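Long-range contacts in 4-alpha-glucanotransferase (Streptococcus agalactiae, PDB 6M6T), which is an amylomaltase, also called disproportionating enzyme, a glucanotransferase built on a TIM-barrel fold: residues L10-S15 against L47-T52; V100-L105 against N469-M474; D257-G262 against M462-G467. One frame throughout, in Å; residues are numbered along the deposited sequence.

How the contacts relate
All three contacts belong to one TIM-barrel enzyme; contact 1 lies deep in it, and contact 3 holds residues of the glycan pocket. Contact 1 joins the loops that follow the neighbouring parallel strands 6-10 and 43-45. Contact 2 lies about 11 Å from contact 1, centre to centre, and the two touch, with a probable hydrogen bond between Ser15 O and Met474 N. Contact 3 lies about 18 Å from contact 2 and about 19 Å from contact 1, again between centres. Along the chain contact 1 is complete before the others begin, while both segments of contact 3 fall between those of contact 2. One loop, between helices 448-451 and 481-493, both touches contact 1, through 469-474, and lines the pocket, through 462-467.

Contact 1: L10-S15 against L47-T52; sequences LMHITS and LPLTTT
Two neighbouring strands of the TIM barrel, 6-10 and 43-45, run parallel, and the loops that leave their C-terminal ends pack together here around the imidazole of His12. The contact is buried near the centre of the protein. With CG anti to the backbone N (chi1 -164°), the His12 side chain reaches across to Leu47, and the two side chains cross at about a right angle.

Starting at the root, His12 CB meets Leu47 CG at 3.7 Å. One atom further, His12 CG lies against both CB and CG of the same leucine. ND1 rests on the same two atoms; Leu47 CB sits over the centre of the ring face in a CH-pi contact. On the other branch, CD2 approaches the backbone, 3.3 Å from Leu47 N. CE1 comes to 3.5 Å from Pro48 O, and at the tip NE2 lies 3.3 Å from the same Pro48 O. The edge at NE2 also meets Leu49 CD2, which lies in the plane of the ring, 3.8 Å away. The opposite face is backed from within its own segment by Thr14 N, 3.8 Å above the plane and offset toward the rim. The imidazole is thus held between its own turn and the second loop. That turn is closed by a hydrogen bond of 2.8 Å from Ser15 N to His12 O.

Outside the two loops, Trp44 NE1 hydrogen-bonds to Met11 O, Leu47 touches Trp470, and Leu49 packs on Phe195 and Trp199 of helix 182-208. Next to the imidazole, the packing passes to purely apolar groups: Ile13 crosses Leu49 at about a right angle, with Ile13 CG1 4.0 Å from Leu49 CD2.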
# COMPACT_ATOMS: atom_id res chain seq x y z
N LEU A 10 -5.66 9.20 5.98
CA LEU A 10 -4.74 8.46 5.12
C LEU A 10 -3.31 8.62 5.66
O LEU A 10 -2.64 9.64 5.44
CB LEU A 10 -4.83 8.93 3.67
CG LEU A 10 -3.84 8.25 2.74
CD1 LEU A 10 -4.33 6.86 2.32
CD2 LEU A 10 -3.59 9.09 1.52
N MET A 11 -2.85 7.58 6.35
CA MET A 11 -1.51 7.58 6.93
C MET A 11 -0.95 6.17 6.96
O MET A 11 -1.50 5.29 7.63
CB MET A 11 -1.50 8.14 8.34
CG MET A 11 -0.31 8.99 8.56
SD MET A 11 0.08 9.12 10.29
CE MET A 11 1.47 10.16 10.05
N HIS A 12 0.18 5.97 6.31
CA HIS A 12 0.77 4.66 6.32
C HIS A 12 1.46 4.41 7.66
O HIS A 12 1.99 5.33 8.29
CB HIS A 12 1.76 4.50 5.18
CG HIS A 12 2.12 3.08 4.89
ND1 HIS A 12 3.20 2.72 4.12
CD2 HIS A 12 1.53 1.92 5.28
CE1 HIS A 12 3.26 1.40 4.04
NE2 HIS A 12 2.26 0.89 4.74
N ILE A 13 1.47 3.14 8.06
CA ILE A 13 2.22 2.68 9.22
C ILE A 13 3.64 3.23 9.23
O ILE A 13 4.23 3.41 10.29
CB ILE A 13 2.21 1.15 9.24
CG1 ILE A 13 0.81 0.63 8.90
CG2 ILE A 13 2.73 0.63 10.58
CD1 ILE A 13 -0.12 0.58 10.04
N THR A 14 4.22 3.51 8.06
CA THR A 14 5.60 3.98 8.09
C THR A 14 5.69 5.39 8.65
O THR A 14 6.68 5.73 9.29
CB THR A 14 6.25 3.88 6.69
OG1 THR A 14 5.91 5.00 5.87
CG2 THR A 14 5.83 2.62 6.01
N SER A 15 4.65 6.20 8.48
CA SER A 15 4.72 7.62 8.85
C SER A 15 4.48 7.87 10.34
O SER A 15 4.68 9.00 10.80
CB SER A 15 3.73 8.43 8.01
OG SER A 15 3.71 8.01 6.67
N LEU A 47 -1.10 2.17 3.38
CA LEU A 47 -0.53 1.66 2.14
C LEU A 47 -0.47 0.14 2.25
O LEU A 47 -1.02 -0.46 3.18
CB LEU A 47 0.81 2.34 1.88
CG LEU A 47 0.75 3.86 1.71
CD1 LEU A 47 1.83 4.30 0.75
CD2 LEU A 47 -0.60 4.38 1.23
N PRO A 48 0.09 -0.57 1.26
CA PRO A 48 0.19 -2.02 1.42
C PRO A 48 1.21 -2.38 2.48
O PRO A 48 2.20 -1.67 2.70
CB PRO A 48 0.63 -2.51 0.03
CG PRO A 48 0.28 -1.44 -0.89
CD PRO A 48 0.47 -0.18 -0.12
N LEU A 49 0.96 -3.49 3.15
CA LEU A 49 1.87 -3.99 4.16
C LEU A 49 2.88 -4.99 3.60
O LEU A 49 3.48 -5.76 4.36
CB LEU A 49 1.07 -4.61 5.30
CG LEU A 49 0.04 -3.63 5.85
CD1 LEU A 49 -0.61 -4.21 7.09
CD2 LEU A 49 0.70 -2.26 6.13
N THR A 50 3.08 -4.99 2.30
CA THR A 50 3.94 -6.00 1.73
C THR A 50 5.41 -5.59 1.85
O THR A 50 5.75 -4.47 2.25
CB THR A 50 3.59 -6.26 0.27
OG1 THR A 50 3.47 -5.00 -0.42
CG2 THR A 50 2.27 -7.07 0.16
N THR A 51 6.28 -6.53 1.47
CA THR A 51 7.72 -6.36 1.56
C THR A 51 8.21 -5.41 0.47
O THR A 51 7.58 -5.26 -0.58
CB THR A 51 8.40 -7.72 1.44
OG1 THR A 51 8.09 -8.28 0.17
CG2 THR A 51 7.92 -8.67 2.55
N THR A 52 9.36 -4.78 0.71
CA THR A 52 9.87 -3.77 -0.19
C THR A 52 11.26 -4.13 -0.70
O THR A 52 12.00 -4.89 -0.07
CB THR A 52 9.93 -2.41 0.49
OG1 THR A 52 11.03 -2.42 1.41
CG2 THR A 52 8.66 -2.14 1.24

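Contact 2: V100-L105 against N469-M474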
# COMPACT_ATOMS: atom_id res chain seq x y z
N VAL A 100 12.40 8.79 6.85
CA VAL A 100 12.97 7.46 7.02
C VAL A 100 14.25 7.39 6.19
O VAL A 100 14.38 8.06 5.16
CB VAL A 100 12.00 6.34 6.61
CG1 VAL A 100 12.48 5.02 7.18
CG2 VAL A 100 10.59 6.65 7.05
N ASP A 101 15.20 6.58 6.65
CA ASP A 101 16.37 6.20 5.87
C ASP A 101 16.31 4.68 5.70
O ASP A 101 16.75 3.92 6.58
CB ASP A 101 17.67 6.66 6.53
CG ASP A 101 18.91 6.15 5.79
OD1 ASP A 101 18.85 5.94 4.54
OD2 ASP A 101 19.95 5.94 6.46
N TYR A 102 15.74 4.24 4.57
CA TYR A 102 15.65 2.81 4.29
C TYR A 102 17.02 2.23 3.97
O TYR A 102 17.25 1.04 4.19
CB TYR A 102 14.71 2.54 3.12
CG TYR A 102 13.24 2.88 3.33
CD1 TYR A 102 12.77 4.16 3.10
CD2 TYR A 102 12.33 1.90 3.74
CE1 TYR A 102 11.43 4.48 3.28
CE2 TYR A 102 10.99 2.20 3.92
CZ TYR A 102 10.54 3.49 3.70
OH TYR A 102 9.21 3.82 3.88
N ALA A 103 17.92 3.06 3.43
CA ALA A 103 19.30 2.65 3.16
C ALA A 103 19.97 2.26 4.47
O ALA A 103 20.24 3.11 5.33
CB ALA A 103 20.06 3.79 2.48
N GLY A 104 20.22 0.97 4.66
CA GLY A 104 20.83 0.53 5.89
C GLY A 104 19.91 0.38 7.08
O GLY A 104 20.40 0.13 8.19
N LEU A 105 18.60 0.53 6.92
CA LEU A 105 17.73 0.19 8.05
C LEU A 105 17.45 -1.31 8.08
O LEU A 105 17.31 -1.90 9.17
CB LEU A 105 16.44 0.99 7.96
CG LEU A 105 15.41 0.59 9.00
CD1 LEU A 105 14.80 1.82 9.61
CD2 LEU A 105 14.34 -0.27 8.36
N ASN A 469 11.31 8.97 -1.84
CA ASN A 469 9.90 8.62 -1.85
C ASN A 469 9.62 7.67 -0.69
O ASN A 469 10.47 6.85 -0.34
CB ASN A 469 9.48 7.95 -3.19
CG ASN A 469 9.28 8.95 -4.34
OD1 ASN A 469 8.50 9.89 -4.23
ND2 ASN A 469 9.98 8.74 -5.43
N TRP A 470 8.42 7.77 -0.12
CA TRP A 470 7.97 6.94 1.00
C TRP A 470 8.74 7.25 2.28
O TRP A 470 8.90 6.39 3.16
CB TRP A 470 8.06 5.44 0.67
CG TRP A 470 7.75 5.13 -0.78
CD1 TRP A 470 8.66 4.87 -1.77
CD2 TRP A 470 6.45 5.05 -1.40
NE1 TRP A 470 8.01 4.64 -2.96
CE2 TRP A 470 6.66 4.74 -2.76
CE3 TRP A 470 5.14 5.21 -0.94
CZ2 TRP A 470 5.60 4.59 -3.67
CZ3 TRP A 470 4.09 5.06 -1.84
CH2 TRP A 470 4.33 4.75 -3.19
N GLN A 471 9.20 8.49 2.41
CA GLN A 471 10.07 8.86 3.51
C GLN A 471 9.41 9.74 4.55
O GLN A 471 10.05 10.04 5.56
CB GLN A 471 11.30 9.59 2.97
CG GLN A 471 12.40 8.67 2.57
CD GLN A 471 13.32 9.34 1.62
OE1 GLN A 471 13.27 10.56 1.47
NE2 GLN A 471 14.16 8.55 0.95
N TRP A 472 8.18 10.19 4.33
CA TRP A 472 7.59 11.11 5.30
C TRP A 472 7.25 10.40 6.60
O TRP A 472 6.62 9.33 6.61
CB TRP A 472 6.34 11.76 4.73
CG TRP A 472 5.82 12.82 5.63
CD1 TRP A 472 6.38 14.05 5.86
CD2 TRP A 472 4.64 12.76 6.43
NE1 TRP A 472 5.61 14.76 6.74
CE2 TRP A 472 4.54 13.99 7.12
CE3 TRP A 472 3.66 11.78 6.64
CZ2 TRP A 472 3.50 14.27 7.99
CZ3 TRP A 472 2.64 12.06 7.52
CH2 TRP A 472 2.56 13.29 8.18
N ARG A 473 7.67 10.99 7.71
CA ARG A 473 7.17 10.63 9.02
C ARG A 473 6.63 11.89 9.68
O ARG A 473 6.97 13.02 9.30
CB ARG A 473 8.26 9.95 9.87
CG ARG A 473 8.66 8.57 9.34
CD ARG A 473 9.78 7.95 10.14
NE ARG A 473 9.33 7.52 11.46
CZ ARG A 473 10.09 7.54 12.56
NH1 ARG A 473 11.35 7.96 12.50
NH2 ARG A 473 9.58 7.14 13.71
N MET A 474 5.78 11.71 10.68
CA MET A 474 5.10 12.82 11.33
C MET A 474 5.58 12.98 12.77
O MET A 474 5.56 12.02 13.56
CB MET A 474 3.59 12.60 11.31
CG MET A 474 2.83 13.41 12.32
SD MET A 474 1.39 12.44 12.81
CE MET A 474 2.25 11.13 13.66
O HOH W 1 15.58 6.35 2.89
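The Tyr102 ring carries Val100 CG1 over one face, 4.0 Å above the plane and offset toward the rim, while at its edge, in plane, stands the carbonyl oxygen of Trp470. With its first torsion at -66°, CG anti to the carbonyl carbon, the side chain leaves the backbone toward the other segment, and its hydroxyl tip donates a hydrogen bond of 2.7 Å from Tyr102 OH to Trp470 O, lying in the plane of that carbonyl. The next carbonyl is gripped as well: Val100 N donates to Gln471 O over 3.0 Å, with an N-H...O angle of 151°, on a lone pair. Beside this bond Val100 CG2 packs at right angles against the aliphatic Arg473 CG and CD, whose NE hydrogen-bonds to Leu16 O.

A water accepts from Tyr102 N at 2.7 Å and donates to Val100 O; its bond from Gln471 NE2 is weak. The contact fastens the loop entering helix 105-122, with Gly104 at its N-cap, to the loop between helices 448-451 and 481-493. Two neutral donors on successive carbonyls are consistent with uncharged hydrogen bonds holding the backbone at Gln471 and at Trp470, whose side chain comes within about 5 Å of bound AC1 and ASO.

Contact 3: D257-G262 against M462-G467. With AC1 (4,6-dideoxy-4-{[(1S,4R,5S,6S)-4,5,6-trihydroxy-3-(hydroxymethyl)cyclohex-2-en-1-yl]amino}-alpha-D-glucopyranose), chain I.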
# COMPACT_ATOMS: atom_id res chain seq x y z
N ASP A 257 5.91 12.04 -20.72
CA ASP A 257 6.70 10.82 -20.81
C ASP A 257 6.06 9.59 -20.18
O ASP A 257 6.54 8.47 -20.42
CB ASP A 257 8.11 11.05 -20.25
CG ASP A 257 9.16 11.06 -21.35
OD1 ASP A 257 8.89 10.46 -22.41
OD2 ASP A 257 10.22 11.70 -21.18
N GLY A 258 5.01 9.74 -19.38
CA GLY A 258 4.31 8.56 -18.91
C GLY A 258 5.06 7.86 -17.79
O GLY A 258 5.93 8.44 -17.12
N GLN A 259 4.74 6.58 -17.59
CA GLN A 259 5.28 5.84 -16.46
C GLN A 259 5.70 4.44 -16.87
O GLN A 259 4.96 3.73 -17.55
CB GLN A 259 4.28 5.72 -15.31
CG GLN A 259 4.13 6.96 -14.45
CD GLN A 259 3.04 6.79 -13.41
OE1 GLN A 259 2.82 5.68 -12.91
NE2 GLN A 259 2.33 7.88 -13.10
N LEU A 260 6.89 4.05 -16.42
CA LEU A 260 7.40 2.70 -16.55
C LEU A 260 7.52 2.11 -15.15
O LEU A 260 8.22 2.67 -14.30
CB LEU A 260 8.75 2.70 -17.28
CG LEU A 260 9.42 1.35 -17.48
CD1 LEU A 260 9.68 1.11 -18.96
CD2 LEU A 260 10.70 1.28 -16.65
N TRP A 261 6.83 0.99 -14.91
CA TRP A 261 6.73 0.40 -13.58
C TRP A 261 7.69 -0.77 -13.35
O TRP A 261 8.34 -0.83 -12.29
CB TRP A 261 5.29 -0.06 -13.32
CG TRP A 261 4.31 1.08 -13.24
CD1 TRP A 261 4.60 2.42 -13.20
CD2 TRP A 261 2.88 0.98 -13.19
NE1 TRP A 261 3.44 3.16 -13.12
CE2 TRP A 261 2.37 2.30 -13.11
CE3 TRP A 261 1.98 -0.09 -13.19
CZ2 TRP A 261 1.00 2.57 -13.05
CZ3 TRP A 261 0.62 0.18 -13.12
CH2 TRP A 261 0.15 1.50 -13.05
N GLY A 262 7.81 -1.70 -14.30
CA GLY A 262 8.74 -2.80 -14.20
C GLY A 262 8.14 -4.12 -13.79
O GLY A 262 8.84 -5.15 -13.85
N MET A 462 6.10 10.43 -5.68
CA MET A 462 6.07 11.27 -6.88
C MET A 462 6.29 10.31 -8.04
O MET A 462 7.44 9.90 -8.29
CB MET A 462 7.11 12.38 -6.88
CG MET A 462 7.33 13.04 -8.26
SD MET A 462 8.40 14.51 -8.30
CE MET A 462 7.51 15.63 -7.21
N PRO A 463 5.24 9.93 -8.76
CA PRO A 463 5.33 8.77 -9.65
C PRO A 463 6.41 8.92 -10.70
O PRO A 463 6.68 10.02 -11.20
CB PRO A 463 3.94 8.70 -10.28
CG PRO A 463 3.06 9.40 -9.29
CD PRO A 463 3.89 10.51 -8.74
N ASN A 464 7.05 7.79 -11.02
CA ASN A 464 8.04 7.68 -12.09
C ASN A 464 9.38 8.30 -11.71
O ASN A 464 10.10 8.83 -12.57
CB ASN A 464 7.50 8.27 -13.40
CG ASN A 464 8.08 7.62 -14.61
OD1 ASN A 464 8.04 6.39 -14.76
ND2 ASN A 464 8.64 8.44 -15.50
N THR A 465 9.72 8.27 -10.42
CA THR A 465 11.07 8.57 -9.93
C THR A 465 11.43 7.53 -8.88
O THR A 465 10.61 6.69 -8.50
CB THR A 465 11.19 9.99 -9.34
OG1 THR A 465 10.35 10.10 -8.19
CG2 THR A 465 10.81 11.07 -10.36
N VAL A 466 12.68 7.56 -8.42
CA VAL A 466 13.10 6.76 -7.28
C VAL A 466 13.72 7.59 -6.15
O VAL A 466 13.69 7.15 -4.99
CB VAL A 466 14.07 5.63 -7.71
CG1 VAL A 466 14.08 4.52 -6.65
CG2 VAL A 466 13.67 5.05 -9.07
N GLY A 467 14.27 8.76 -6.44
CA GLY A 467 14.75 9.62 -5.37
C GLY A 467 13.68 10.03 -4.37
O GLY A 467 12.61 10.54 -4.74
C1 AC1 I . 4.38 3.01 -8.21
O2 AC1 I . 4.72 5.23 -9.20
C2 AC1 I . 5.39 4.09 -8.63
C4A AC1 I . 11.45 1.17 -11.61
C3 AC1 I . 6.40 3.57 -9.61
O3 AC1 I . 7.27 4.67 -9.86
C4 AC1 I . 7.14 2.37 -8.99
N4A AC1 I . 8.28 1.79 -9.77
C5 AC1 I . 6.06 1.32 -8.78
O5 AC1 I . 5.11 1.80 -7.81
C6 AC1 I . 6.69 0.03 -8.28
C1B AC1 I . 9.65 2.32 -9.52
C2B AC1 I . 10.09 3.05 -10.78
O2B AC1 I . 9.13 4.05 -11.13
C3B AC1 I . 10.20 2.01 -11.90
O3B AC1 I . 10.30 2.65 -13.19
O4 AC1 I . 11.62 0.07 -12.55
C5B AC1 I . 11.44 0.72 -10.27
C7B AC1 I . 10.60 1.29 -9.28
C6B AC1 I . 12.45 -0.41 -9.94
O6B AC1 I . 12.88 -1.06 -11.16
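Backbone atoms make the polar contacts with the AC1 unit from both sides. Leu260 O accepts a hydrogen bond from AC1 O3B, modelled at 2.4 Å, and Trp261 O a weak one from AC1 O4 at 3.4 Å; across from them Asn464 N donates weakly to AC1 O3, 3.3 Å away. Leu260, Trp261, Pro463 and Asn464 all belong to this glycan pocket.

The same asparagine ties the two walls together. Its CG is anti to the backbone N (chi1 -151°), which carries the amide across to the strand, where Leu260 N donates to Asn464 OD1 over 3.1 Å. The bond is fairly straight at 161°, but the donor stands above the carbonyl plane rather than on a lone pair.

Strand 259-264 is an outermost strand of a four-stranded antiparallel sheet, separate from the parallel barrel strands. Gln259 and Trp261 spend backbone bonds on Val249 and Ala247 of the sheet, whereas Leu260 offers its N to Asn464 and its O to the ligand.

Behind this layer, Trp261 NE1 donates to Gln259 OE1 at 2.6 Å, in the ring plane and on a lone pair, which fixes the rotation of the glutamine amide and leaves its NE2 3.3 Å from Pro463 CB. The indole also meets His297 edge-to-face. On the loop side Thr465 OG1 donates to Met462 O over 2.9 Å, and Asn469 ND2 hydrogen-bonds to that threonine hydroxyl.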